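GH3 beta-N-acetylglucosaminidase (Paenibacillaceae, PDB 6K5J) probably removes terminal N-acetylglucosamine residues, joined by beta linkages, from the non-reducing ends of sugar chains. Local coordinates at residues L479-A484 / P494-F499; K371-L376 / I521-T526; G24-E29 / F49-A54; T12-V17 / E40-G45. One frame throughout, in Å; residues are numbered along the deposited sequence. Where two conformers were deposited one is given.

Contact 1. Residues L479-A484 / P494-F499; sequences LIVASA and PTVKTF
Val496 meets Val481 where the loop after strand 478-483 comes back to start strand 499-501, its parallel neighbour in the six-stranded mixed sheet. The nine residues between the two segments contain neither helix nor strand. Both methyls of Val496 touch one branch of Val481: CG1 and CG2 each stand 3.7 Å from Val481 CG2, the two side chains crossing at about a right angle. Ile468 of helix 462-472 packs on both valines. A water links Lys497 N (2.8 Å) to Leu479 O. A second water donates to the same Leu479 O and is hydrogen-bonded to Thr498 OG1, so two waters serve this carbonyl, ahead of the first direct bond. Thr498 O then takes the nearly straight bond from Val481 N, at 3.0 Å with an angle of 172°, that begins the parallel register. Phe499 pairs with Val481, its CA lying 3.2 Å from Val481 O in a CA-H...O contact. Its CG is anti to the backbone N (chi1 -176°), and the ring reaches past Val481 to Ser483, with CD2 3.8 Å from Val481 CG1. An alanine here would probably open a gap in this buried layer, leaving Val481 CG1 and Ser483 CB without the ring they pack on. The Ser483 hydroxyl is hydrogen-bonded to Phe500 O, and its OG lies obliquely to the Phe499 ring, 3.2 Å from CZ.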
loop_
_atom_site.group_PDB
_atom_site.type_symbol
_atom_site.label_atom_id
_atom_site.label_comp_id
_atom_site.label_asym_id
_atom_site.label_seq_id
_atom_site.Cartn_x
_atom_site.Cartn_y
_atom_site.Cartn_z
ATOM N N LEU A 479 8.329 -31.049 -5.688
ATOM C CA LEU A 479 7.548 -29.823 -5.560
ATOM C C LEU A 479 8.351 -28.762 -4.817
ATOM O O LEU A 479 8.885 -29.030 -3.736
ATOM C CB LEU A 479 6.245 -30.094 -4.811
ATOM C CG LEU A 479 5.426 -28.853 -4.424
ATOM C CD1 LEU A 479 4.848 -28.215 -5.672
ATOM C CD2 LEU A 479 4.314 -29.238 -3.444
ATOM N N ILE A 480 8.434 -27.566 -5.399
ATOM C CA ILE A 480 8.900 -26.364 -4.714
ATOM C C ILE A 480 7.727 -25.392 -4.639
ATOM O O ILE A 480 7.016 -25.196 -5.628
ATOM C CB ILE A 480 10.086 -25.703 -5.451
ATOM C CG1 ILE A 480 11.319 -26.606 -5.448
ATOM C CG2 ILE A 480 10.428 -24.327 -4.847
ATOM C CD1 ILE A 480 12.410 -26.130 -6.426
ATOM N N VAL A 481 7.532 -24.765 -3.485
ATOM C CA VAL A 481 6.528 -23.716 -3.333
ATOM C C VAL A 481 7.250 -22.395 -3.083
ATOM O O VAL A 481 8.180 -22.328 -2.273
ATOM C CB VAL A 481 5.535 -24.045 -2.205
ATOM C CG1 VAL A 481 4.462 -22.948 -2.081
ATOM C CG2 VAL A 481 4.876 -25.388 -2.469
ATOM N N ALA A 482 6.838 -21.355 -3.799
ATOM C CA ALA A 482 7.358 -20.007 -3.614
ATOM C C ALA A 482 6.168 -19.078 -3.438
ATOM O O ALA A 482 5.345 -18.948 -4.347
ATOM C CB ALA A 482 8.218 -19.575 -4.805
ATOM N N SER A 483 6.060 -18.455 -2.268
ATOM C CA SER A 483 4.936 -17.572 -2.001
ATOM C C SER A 483 5.213 -16.208 -2.613
ATOM O O SER A 483 6.302 -15.645 -2.434
ATOM C CB SER A 483 4.676 -17.450 -0.495
ATOM O OG SER A 483 5.866 -17.153 0.220
ATOM N N ALA A 484 4.230 -15.688 -3.346
ATOM C CA ALA A 484 4.330 -14.389 -4.002
ATOM C C ALA A 484 3.389 -13.361 -3.388
ATOM O O ALA A 484 3.181 -12.287 -3.970
ATOM C CB ALA A 484 4.055 -14.525 -5.502
ATOM N N PRO A 494 1.820 -28.105 5.675
ATOM C CA PRO A 494 2.748 -28.916 6.482
ATOM C C PRO A 494 3.488 -29.998 5.702
ATOM O O PRO A 494 4.550 -30.436 6.160
ATOM C CB PRO A 494 1.840 -29.520 7.567
ATOM C CG PRO A 494 0.469 -29.499 6.974
ATOM C CD PRO A 494 0.412 -28.289 6.086
ATOM N N THR A 495 2.985 -30.427 4.545
ATOM C CA THR A 495 3.625 -31.480 3.764
ATOM C C THR A 495 4.679 -30.951 2.801
ATOM O O THR A 495 5.498 -31.734 2.298
ATOM C CB THR A 495 2.564 -32.259 2.980
ATOM O OG1 THR A 495 1.420 -32.457 3.820
ATOM C CG2 THR A 495 3.100 -33.619 2.518
ATOM N N VAL A 496 4.686 -29.640 2.545
ATOM C CA VAL A 496 5.631 -29.061 1.592
ATOM C C VAL A 496 7.042 -29.182 2.147
ATOM O O VAL A 496 7.286 -28.907 3.327
ATOM C CB VAL A 496 5.239 -27.602 1.306
ATOM C CG1 VAL A 496 6.373 -26.835 0.643
ATOM C CG2 VAL A 496 3.998 -27.568 0.450
ATOM N N LYS A 497 7.978 -29.619 1.304
ATOM C CA LYS A 497 9.355 -29.810 1.752
ATOM C C LYS A 497 10.248 -28.600 1.506
ATOM O O LYS A 497 11.234 -28.417 2.230
ATOM C CB LYS A 497 9.972 -31.027 1.060
ATOM C CG LYS A 497 9.417 -32.359 1.533
ATOM C CD LYS A 497 10.054 -33.516 0.759
ATOM C CE LYS A 497 9.147 -34.742 0.747
ATOM N NZ LYS A 497 9.451 -35.623 -0.408
ATOM N N THR A 498 9.943 -27.787 0.495
ATOM C CA THR A 498 10.771 -26.652 0.098
ATOM C C THR A 498 9.863 -25.452 -0.105
ATOM O O THR A 498 8.974 -25.491 -0.960
ATOM C CB THR A 498 11.541 -26.950 -1.194
ATOM O OG1 THR A 498 12.236 -28.194 -1.057
ATOM C CG2 THR A 498 12.539 -25.839 -1.501
ATOM N N PHE A 499 10.092 -24.389 0.674
ATOM C CA PHE A 499 9.224 -23.214 0.663
ATOM C C PHE A 499 10.073 -21.952 0.646
ATOM O O PHE A 499 10.905 -21.747 1.538
ATOM C CB PHE A 499 8.284 -23.208 1.877
ATOM C CG PHE A 499 7.298 -22.066 1.877
ATOM C CD1 PHE A 499 7.652 -20.829 2.411
ATOM C CD2 PHE A 499 6.027 -22.224 1.337
ATOM C CE1 PHE A 499 6.751 -19.757 2.404
ATOM C CE2 PHE A 499 5.115 -21.171 1.328
ATOM C CZ PHE A 499 5.482 -19.918 1.877
HETATM O O HOH W 1 7.304 -30.015 -1.419
HETATM O O HOH W 2 11.193 -29.972 -2.823
#

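Contact 2. Residues K371-L376 / I521-T526; sequences KSITLL and IAVQGT
Gly525 lies against the turn where helix 359-372 gives way to strand 374-377, the segment 523-526 running at 87° to 371-375. Its N bonds to Ile373 O at 3.0 Å, and its CA makes a CA-H...O contact with Ser372 O. A side chain at this glycine would run into Ser372 O and Thr374 OG1. Thr374 turns OG1 beside its own backbone N, anti to the carbonyl carbon (chi1 -56°); from there OG1 donates to Ser372 O at 2.8 Å, in the carbonyl plane, and lies 3.4 Å from Gly525 C. The same hydroxyl is hydrogen-bonded to Tyr503 OH. A valine in its place would probably leave Ser372 O without this donor and Tyr503 OH without this partner. In one of two conformers, Val523 crosses Ile373 at about a right angle, CG1 lying 3.7 Å from Ile373 O. The Lys371 chain bends at its third torsion (chi3 85°), its NZ salt-bridged to Asp110 away from the contact. Waters join Ile373 O to Gln524 N and Leu375 N to Gly525 O. Ser372 and Thr374 rest on Ala107 of helix 102-108, Ile373 on Ala512 of helix 507-517, and Thr374 pairs through its backbone with Ala501 of strand 499-501.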
loop_
_atom_site.group_PDB
_atom_site.type_symbol
_atom_site.label_atom_id
_atom_site.label_comp_id
_atom_site.label_asym_id
_atom_site.label_seq_id
_atom_site.Cartn_x
_atom_site.Cartn_y
_atom_site.Cartn_z
ATOM N N LYS A 371 18.280 -9.543 -3.022
ATOM C CA LYS A 371 18.581 -9.626 -1.597
ATOM C C LYS A 371 17.383 -10.049 -0.755
ATOM O O LYS A 371 17.555 -10.334 0.434
ATOM C CB LYS A 371 19.098 -8.268 -1.081
ATOM C CG LYS A 371 20.507 -7.904 -1.537
ATOM C CD LYS A 371 20.946 -6.525 -0.999
ATOM C CE LYS A 371 21.535 -6.608 0.414
ATOM N NZ LYS A 371 21.739 -5.255 1.051
ATOM N N SER A 372 16.191 -10.107 -1.341
ATOM C CA SER A 372 14.941 -10.279 -0.613
ATOM C C SER A 372 14.475 -11.733 -0.531
ATOM O O SER A 372 13.981 -12.155 0.520
ATOM C CB SER A 372 13.856 -9.404 -1.275
ATOM O OG SER A 372 12.607 -9.503 -0.620
ATOM N N ILE A 373 14.640 -12.518 -1.607
ATOM C CA ILE A 373 14.127 -13.889 -1.636
ATOM C C ILE A 373 14.622 -14.664 -0.425
ATOM O O ILE A 373 15.816 -14.659 -0.105
ATOM C CB ILE A 373 14.541 -14.603 -2.938
ATOM C CG1 ILE A 373 14.173 -13.751 -4.168
ATOM C CG2 ILE A 373 13.909 -16.002 -2.970
ATOM C CD1 ILE A 373 12.669 -13.494 -4.338
ATOM N N THR A 374 13.696 -15.358 0.235
ATOM C CA THR A 374 13.942 -16.006 1.515
ATOM C C THR A 374 13.598 -17.485 1.419
ATOM O O THR A 374 12.612 -17.859 0.787
ATOM C CB THR A 374 13.100 -15.326 2.600
ATOM O OG1 THR A 374 13.417 -13.926 2.614
ATOM C CG2 THR A 374 13.365 -15.934 3.971
ATOM N N LEU A 375 14.423 -18.330 2.029
ATOM C CA LEU A 375 14.171 -19.764 2.094
ATOM C C LEU A 375 13.726 -20.098 3.510
ATOM O O LEU A 375 14.498 -19.934 4.457
ATOM C CB LEU A 375 15.421 -20.568 1.716
ATOM C CG LEU A 375 15.317 -22.107 1.773
ATOM C CD1 LEU A 375 14.109 -22.621 0.986
ATOM C CD2 LEU A 375 16.592 -22.749 1.250
ATOM N N LEU A 376 12.489 -20.559 3.659
ATOM C CA LEU A 376 11.954 -20.870 4.978
ATOM C C LEU A 376 12.071 -22.342 5.337
ATOM O O LEU A 376 12.136 -22.676 6.525
ATOM C CB LEU A 376 10.478 -20.456 5.067
ATOM C CG LEU A 376 10.156 -18.975 5.288
ATOM C CD1 LEU A 376 10.391 -18.193 4.029
ATOM C CD2 LEU A 376 8.694 -18.824 5.717
ATOM N N ILE A 521 22.012 -17.364 -8.073
ATOM C CA ILE A 521 22.325 -16.569 -6.890
ATOM C C ILE A 521 21.936 -17.362 -5.653
ATOM O O ILE A 521 21.115 -18.281 -5.701
ATOM C CB ILE A 521 21.618 -15.193 -6.890
ATOM C CG1 ILE A 521 20.088 -15.361 -6.797
ATOM C CG2 ILE A 521 21.984 -14.387 -8.149
ATOM C CD1 ILE A 521 19.315 -13.989 -6.851
ATOM N N ALA A 522 22.557 -17.010 -4.537
ATOM C CA ALA A 522 22.227 -17.614 -3.261
ATOM C C ALA A 522 21.099 -16.834 -2.596
ATOM O O ALA A 522 20.875 -15.656 -2.879
ATOM C CB ALA A 522 23.451 -17.635 -2.338
ATOM N N VAL A 523 20.396 -17.503 -1.684
ATOM C CA VAL A 523 19.364 -16.813 -0.922
ATOM C C VAL A 523 20.031 -15.945 0.135
ATOM O O VAL A 523 20.945 -16.378 0.847
ATOM C CB VAL A 523 18.370 -17.799 -0.286
ATOM C CG1 VAL A 523 17.121 -17.930 -1.161
ATOM C CG2 VAL A 523 19.010 -19.140 -0.052
ATOM N N GLN A 524 19.587 -14.695 0.217
ATOM C CA GLN A 524 20.100 -13.770 1.222
ATOM C C GLN A 524 19.019 -13.211 2.133
ATOM O O GLN A 524 19.355 -12.604 3.155
ATOM C CB GLN A 524 20.830 -12.590 0.558
ATOM C CG GLN A 524 22.077 -12.956 -0.267
ATOM C CD GLN A 524 22.722 -11.721 -0.886
ATOM O OE1 GLN A 524 22.651 -11.512 -2.094
ATOM N NE2 GLN A 524 23.337 -10.893 -0.056
ATOM N N GLY A 525 17.747 -13.395 1.801
ATOM C CA GLY A 525 16.694 -12.749 2.557
ATOM C C GLY A 525 16.505 -13.386 3.915
ATOM O O GLY A 525 16.848 -14.545 4.144
ATOM N N THR A 526 15.942 -12.608 4.831
ATOM C CA THR A 526 15.602 -13.083 6.166
ATOM C C THR A 526 14.131 -12.796 6.415
ATOM O O THR A 526 13.690 -11.660 6.231
ATOM C CB THR A 526 16.469 -12.383 7.221
ATOM O OG1 THR A 526 17.822 -12.847 7.107
ATOM C CG2 THR A 526 15.955 -12.671 8.626
HETATM O O HOH W 3 17.878 -13.726 -1.660
HETATM O O HOH W 4 16.667 -17.236 3.427
#

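Contact 3. Residues G24-E29 / F49-A54; sequences GFNGLE and FRRNLA
The two loops draw together along their length, from 6.3 Å between Asn26 CA and Arg51 CA to 4.8 Å between Leu28 CA and Asn52 CA. The carboxamide of Asn52 ties them: ND2 donates to Phe25 O and to Gly27 O, 2.9 Å in each case, with both acceptors in the amide plane. OD1 accepts from Phe49 N on a lone pair, at 2.9 Å, so both ends of the amide are held and its flip is fixed. ND2 also sits over one face of the Phe25 ring, offset toward the rim and 3.5 Å above its plane. These loops follow strands 21-23 and 45-47 of the TIM-barrel-like family 3 domain, at the strand ends that carry the active site in such barrels. Arg51, extended from CG to NE, reaches Phe25 O from the face of the carbonyl plane opposite to Asn52, with NE at 2.8 Å. Its NH1 and NH2 are bonded to His300 ND1 and Ser299 O. Asn26 crosses Arg51 obliquely, its OD1 3.6 Å from Arg51 CB, while Leu28 CD2 packs on Ala54 CB at 3.8 Å.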
loop_
_atom_site.group_PDB
_atom_site.type_symbol
_atom_site.label_atom_id
_atom_site.label_comp_id
_atom_site.label_asym_id
_atom_site.label_seq_id
_atom_site.Cartn_x
_atom_site.Cartn_y
_atom_site.Cartn_z
ATOM N N GLY A 24 -11.827 11.871 -4.634
ATOM C CA GLY A 24 -11.528 11.227 -5.893
ATOM C C GLY A 24 -12.608 11.511 -6.921
ATOM O O GLY A 24 -13.631 12.124 -6.632
ATOM N N PHE A 25 -12.349 11.054 -8.144
ATOM C CA PHE A 25 -13.264 11.275 -9.248
ATOM C C PHE A 25 -12.940 10.244 -10.317
ATOM O O PHE A 25 -11.897 9.581 -10.282
ATOM C CB PHE A 25 -13.145 12.698 -9.817
ATOM C CG PHE A 25 -11.883 12.915 -10.600
ATOM C CD1 PHE A 25 -10.691 13.176 -9.946
ATOM C CD2 PHE A 25 -11.879 12.798 -11.990
ATOM C CE1 PHE A 25 -9.517 13.344 -10.661
ATOM C CE2 PHE A 25 -10.703 12.962 -12.717
ATOM C CZ PHE A 25 -9.529 13.236 -12.058
ATOM N N ASN A 26 -13.838 10.119 -11.281
ATOM C CA ASN A 26 -13.606 9.229 -12.408
ATOM C C ASN A 26 -13.207 10.047 -13.632
ATOM O O ASN A 26 -13.943 10.940 -14.051
ATOM C CB ASN A 26 -14.844 8.391 -12.718
ATOM C CG ASN A 26 -14.573 7.372 -13.801
ATOM O OD1 ASN A 26 -13.468 6.818 -13.877
ATOM N ND2 ASN A 26 -15.566 7.123 -14.658
ATOM N N GLY A 27 -12.067 9.712 -14.227
ATOM C CA GLY A 27 -11.662 10.379 -15.448
ATOM C C GLY A 27 -10.184 10.251 -15.751
ATOM O O GLY A 27 -9.349 10.283 -14.842
ATOM N N LEU A 28 -9.858 10.086 -17.036
ATOM C CA LEU A 28 -8.499 10.274 -17.536
ATOM C C LEU A 28 -8.193 11.733 -17.834
ATOM O O LEU A 28 -7.017 12.104 -17.903
ATOM C CB LEU A 28 -8.291 9.450 -18.807
ATOM C CG LEU A 28 -8.499 7.948 -18.627
ATOM C CD1 LEU A 28 -8.490 7.240 -19.989
ATOM C CD2 LEU A 28 -7.440 7.358 -17.697
ATOM N N GLU A 29 -9.229 12.539 -18.067
ATOM C CA GLU A 29 -9.191 13.991 -18.040
ATOM C C GLU A 29 -10.131 14.441 -16.931
ATOM O O GLU A 29 -10.930 13.654 -16.422
ATOM C CB GLU A 29 -9.596 14.587 -19.400
ATOM C CG GLU A 29 -8.782 14.001 -20.551
ATOM C CD GLU A 29 -9.290 14.415 -21.928
ATOM O OE1 GLU A 29 -8.537 14.218 -22.899
ATOM O OE2 GLU A 29 -10.427 14.926 -22.041
ATOM N N PHE A 49 -6.994 7.028 -8.361
ATOM C CA PHE A 49 -7.052 5.567 -8.386
ATOM C C PHE A 49 -6.739 5.074 -9.799
ATOM O O PHE A 49 -6.470 5.867 -10.697
ATOM C CB PHE A 49 -8.408 5.074 -7.866
ATOM C CG PHE A 49 -8.571 5.310 -6.389
ATOM C CD1 PHE A 49 -9.015 6.541 -5.921
ATOM C CD2 PHE A 49 -8.188 4.341 -5.472
ATOM C CE1 PHE A 49 -9.123 6.789 -4.558
ATOM C CE2 PHE A 49 -8.288 4.577 -4.102
ATOM C CZ PHE A 49 -8.760 5.804 -3.647
ATOM N N ARG A 50 -6.735 3.743 -9.970
ATOM C CA ARG A 50 -6.397 3.133 -11.261
ATOM C C ARG A 50 -7.220 3.729 -12.407
ATOM O O ARG A 50 -6.718 3.890 -13.527
ATOM C CB ARG A 50 -6.599 1.608 -11.171
ATOM C CG ARG A 50 -6.214 0.820 -12.427
ATOM C CD ARG A 50 -6.057 -0.698 -12.119
ATOM N NE ARG A 50 -5.081 -0.922 -11.056
ATOM C CZ ARG A 50 -3.776 -1.108 -11.252
ATOM N NH1 ARG A 50 -3.272 -1.127 -12.476
ATOM N NH2 ARG A 50 -2.967 -1.278 -10.220
ATOM N N ARG A 51 -8.485 4.074 -12.139
ATOM C CA ARG A 51 -9.373 4.653 -13.148
ATOM C C ARG A 51 -8.857 5.977 -13.706
ATOM O O ARG A 51 -9.255 6.364 -14.810
ATOM C CB ARG A 51 -10.769 4.870 -12.559
ATOM C CG ARG A 51 -10.749 5.826 -11.346
ATOM C CD ARG A 51 -12.102 5.963 -10.634
ATOM N NE ARG A 51 -11.973 6.879 -9.494
ATOM C CZ ARG A 51 -12.277 6.582 -8.232
ATOM N NH1 ARG A 51 -12.772 5.389 -7.914
ATOM N NH2 ARG A 51 -12.094 7.500 -7.285
ATOM N N ASN A 52 -7.984 6.678 -12.983
ATOM C CA ASN A 52 -7.417 7.939 -13.459
ATOM C C ASN A 52 -6.070 7.772 -14.137
ATOM O O ASN A 52 -5.500 8.771 -14.580
ATOM C CB ASN A 52 -7.243 8.937 -12.302
ATOM C CG ASN A 52 -8.477 9.062 -11.438
ATOM O OD1 ASN A 52 -8.485 8.631 -10.275
ATOM N ND2 ASN A 52 -9.529 9.670 -11.990
ATOM N N LEU A 53 -5.525 6.556 -14.201
ATOM C CA LEU A 53 -4.101 6.371 -14.488
ATOM C C LEU A 53 -3.939 5.384 -15.642
ATOM O O LEU A 53 -3.924 4.169 -15.436
ATOM C CB LEU A 53 -3.357 5.895 -13.231
ATOM C CG LEU A 53 -3.633 6.743 -11.976
ATOM C CD1 LEU A 53 -3.067 6.066 -10.718
ATOM C CD2 LEU A 53 -3.039 8.163 -12.140
ATOM N N ALA A 54 -3.803 5.912 -16.858
ATOM C CA ALA A 54 -3.561 5.088 -18.037
ATOM C C ALA A 54 -2.084 5.041 -18.421
ATOM O O ALA A 54 -1.514 3.951 -18.556
ATOM C CB ALA A 54 -4.410 5.591 -19.218
HETATM O O HOH W 5 -10.020 9.324 -8.026
#

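Contact 4. Residues T12-V17 / E40-G45; sequences TLKQKV and EDHVGG
Gln15 lays its CG over one face of the His42 ring in a CH-pi contact, beside a capping box that opens helix 13-19 of the TIM-barrel-like domain. CG stands 3.8 Å from the centroid of the His42 ring and 16° off its normal, and the Gln15 amide plane is turned 65° from the ring. Glu40 C, the carbonyl carbon, lies over the opposite face, so the imidazole is sandwiched between the helix and its own chain. His42 is the first residue to leave helical angles after helix 32-39, with positive phi (61°), and the turn directs its side chain toward helix 13-19. In the capping box, Gln15 N donates to Thr12 OG1 at 3.1 Å, and Thr12 N returns a bond to Gln15 OE1 at 2.9 Å, on a lone pair. The polar end of Gln15 is thus anchored to the helix start while its aliphatic part meets the ring. His42 ND1 is hydrogen-bonded to Asn75 OD1. Charge plays a looser part: Lys14 NZ, on a chain bent at its last two torsions, is 4.5 Å from Asp41 OD1, beyond a salt bridge, and Asp41 has its firm ionic partner in Lys306. No direct hydrogen bond joins the two segments, and water does the bridging between backbones. One molecule donates to both Lys14 O and Asp41 O and accepts from Lys14 NZ. The other donates to Gln15 O at 2.6 Å and to His42 O at 2.7 Å.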
loop_
_atom_site.group_PDB
_atom_site.type_symbol
_atom_site.label_atom_id
_atom_site.label_comp_id
_atom_site.label_asym_id
_atom_site.label_seq_id
_atom_site.Cartn_x
_atom_site.Cartn_y
_atom_site.Cartn_z
ATOM N N THR A 12 -12.566 32.534 2.225
ATOM C CA THR A 12 -13.913 32.487 2.772
ATOM C C THR A 12 -14.092 31.227 3.611
ATOM O O THR A 12 -13.293 30.287 3.552
ATOM C CB THR A 12 -14.948 32.500 1.655
ATOM O OG1 THR A 12 -14.908 31.244 0.965
ATOM C CG2 THR A 12 -14.646 33.624 0.669
ATOM N N LEU A 13 -15.175 31.211 4.391
ATOM C CA LEU A 13 -15.490 30.030 5.180
ATOM C C LEU A 13 -15.654 28.802 4.296
ATOM O O LEU A 13 -15.182 27.715 4.644
ATOM C CB LEU A 13 -16.757 30.263 6.002
ATOM C CG LEU A 13 -17.207 29.068 6.845
ATOM C CD1 LEU A 13 -16.064 28.566 7.713
ATOM C CD2 LEU A 13 -18.408 29.444 7.709
ATOM N N LYS A 14 -16.323 28.949 3.148
ATOM C CA LYS A 14 -16.510 27.796 2.275
ATOM C C LYS A 14 -15.178 27.315 1.705
ATOM O O LYS A 14 -14.971 26.107 1.528
ATOM C CB LYS A 14 -17.490 28.132 1.148
ATOM C CG LYS A 14 -18.931 27.717 1.437
ATOM C CD LYS A 14 -19.802 27.752 0.172
ATOM C CE LYS A 14 -19.455 26.609 -0.803
ATOM N NZ LYS A 14 -19.474 25.245 -0.169
ATOM N N GLN A 15 -14.262 28.240 1.402
ATOM C CA GLN A 15 -12.936 27.825 0.949
ATOM C C GLN A 15 -12.158 27.131 2.061
ATOM O O GLN A 15 -11.415 26.179 1.803
ATOM C CB GLN A 15 -12.141 29.021 0.447
ATOM C CG GLN A 15 -12.526 29.545 -0.912
ATOM C CD GLN A 15 -11.762 30.814 -1.226
ATOM O OE1 GLN A 15 -11.830 31.791 -0.475
ATOM N NE2 GLN A 15 -11.002 30.797 -2.314
ATOM N N LYS A 16 -12.266 27.625 3.296
ATOM C CA LYS A 16 -11.558 26.978 4.397
ATOM C C LYS A 16 -12.080 25.567 4.612
ATOM O O LYS A 16 -11.295 24.623 4.776
ATOM C CB LYS A 16 -11.693 27.795 5.684
ATOM C CG LYS A 16 -11.056 29.182 5.634
ATOM C CD LYS A 16 -11.176 29.851 6.999
ATOM C CE LYS A 16 -10.816 31.326 6.931
ATOM N NZ LYS A 16 -10.961 31.965 8.269
ATOM N N VAL A 17 -13.402 25.401 4.592
ATOM C CA VAL A 17 -13.973 24.072 4.784
ATOM C C VAL A 17 -13.553 23.154 3.645
ATOM O O VAL A 17 -13.208 21.987 3.862
ATOM C CB VAL A 17 -15.505 24.167 4.927
ATOM C CG1 VAL A 17 -16.174 22.818 4.636
ATOM C CG2 VAL A 17 -15.872 24.655 6.332
ATOM N N GLU A 40 -16.448 24.903 -7.238
ATOM C CA GLU A 40 -17.608 25.234 -6.423
ATOM C C GLU A 40 -17.467 24.793 -4.978
ATOM O O GLU A 40 -17.902 25.510 -4.078
ATOM C CB GLU A 40 -18.869 24.621 -7.034
ATOM C CG GLU A 40 -19.080 25.119 -8.459
ATOM C CD GLU A 40 -20.331 24.566 -9.103
ATOM O OE1 GLU A 40 -21.178 23.998 -8.377
ATOM O OE2 GLU A 40 -20.466 24.705 -10.340
ATOM N N ASP A 41 -16.859 23.641 -4.724
ATOM C CA ASP A 41 -16.688 23.189 -3.353
ATOM C C ASP A 41 -15.307 23.497 -2.793
ATOM O O ASP A 41 -15.082 23.278 -1.603
ATOM C CB ASP A 41 -16.976 21.691 -3.262
ATOM C CG ASP A 41 -18.389 21.348 -3.728
ATOM O OD1 ASP A 41 -19.339 22.014 -3.266
ATOM O OD2 ASP A 41 -18.543 20.425 -4.554
ATOM N N HIS A 42 -14.392 24.002 -3.616
ATOM C CA HIS A 42 -13.092 24.489 -3.150
ATOM C C HIS A 42 -12.279 23.386 -2.471
ATOM O O HIS A 42 -11.569 23.636 -1.492
ATOM C CB HIS A 42 -13.254 25.690 -2.204
ATOM C CG HIS A 42 -14.202 26.741 -2.700
ATOM N ND1 HIS A 42 -13.890 27.597 -3.737
ATOM C CD2 HIS A 42 -15.451 27.081 -2.297
ATOM C CE1 HIS A 42 -14.905 28.417 -3.951
ATOM N NE2 HIS A 42 -15.864 28.128 -3.090
ATOM N N VAL A 43 -12.372 22.153 -2.985
ATOM C CA VAL A 43 -11.675 21.049 -2.329
ATOM C C VAL A 43 -10.173 21.323 -2.280
ATOM O O VAL A 43 -9.597 21.975 -3.160
ATOM C CB VAL A 43 -11.928 19.684 -2.995
ATOM C CG1 VAL A 43 -13.382 19.242 -2.796
ATOM C CG2 VAL A 43 -11.515 19.716 -4.483
ATOM N N GLY A 44 -9.533 20.803 -1.241
ATOM C CA GLY A 44 -8.116 21.037 -1.035
ATOM C C GLY A 44 -7.242 20.015 -1.726
ATOM O O GLY A 44 -6.059 20.270 -1.980
ATOM N N GLY A 45 -7.809 18.855 -2.049
ATOM C CA GLY A 45 -7.003 17.763 -2.564
ATOM C C GLY A 45 -7.789 16.824 -3.456
ATOM O O GLY A 45 -9.020 16.747 -3.393
HETATM O O HOH W 6 -16.575 24.141 0.528
HETATM O O HOH W 7 -10.317 25.785 -0.574
#

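Along the chain, contacts 4 and 3 come first and interleave: 12-17, 24-29, 40-45, 49-54. Their segments precede and follow barrel strands 21-23 and 45-47, so the two contacts join neighbouring beta-alpha units at opposite ends of those strands, with centres 22 Å apart. Contacts 2 and 1 belong to the later, six-stranded sheet region, where 479-484 and 494-499 both fall between the halves of contact 2. Their centres are 14 Å apart, and Leu376 N probably bonds to Phe499 O at 2.9 Å, linking edge strand 374-377 to strand 499-501. Contacts 1 and 4 lie 54 Å apart, on opposite sides of the chain's centre, so the four contacts span both parts of the enzyme.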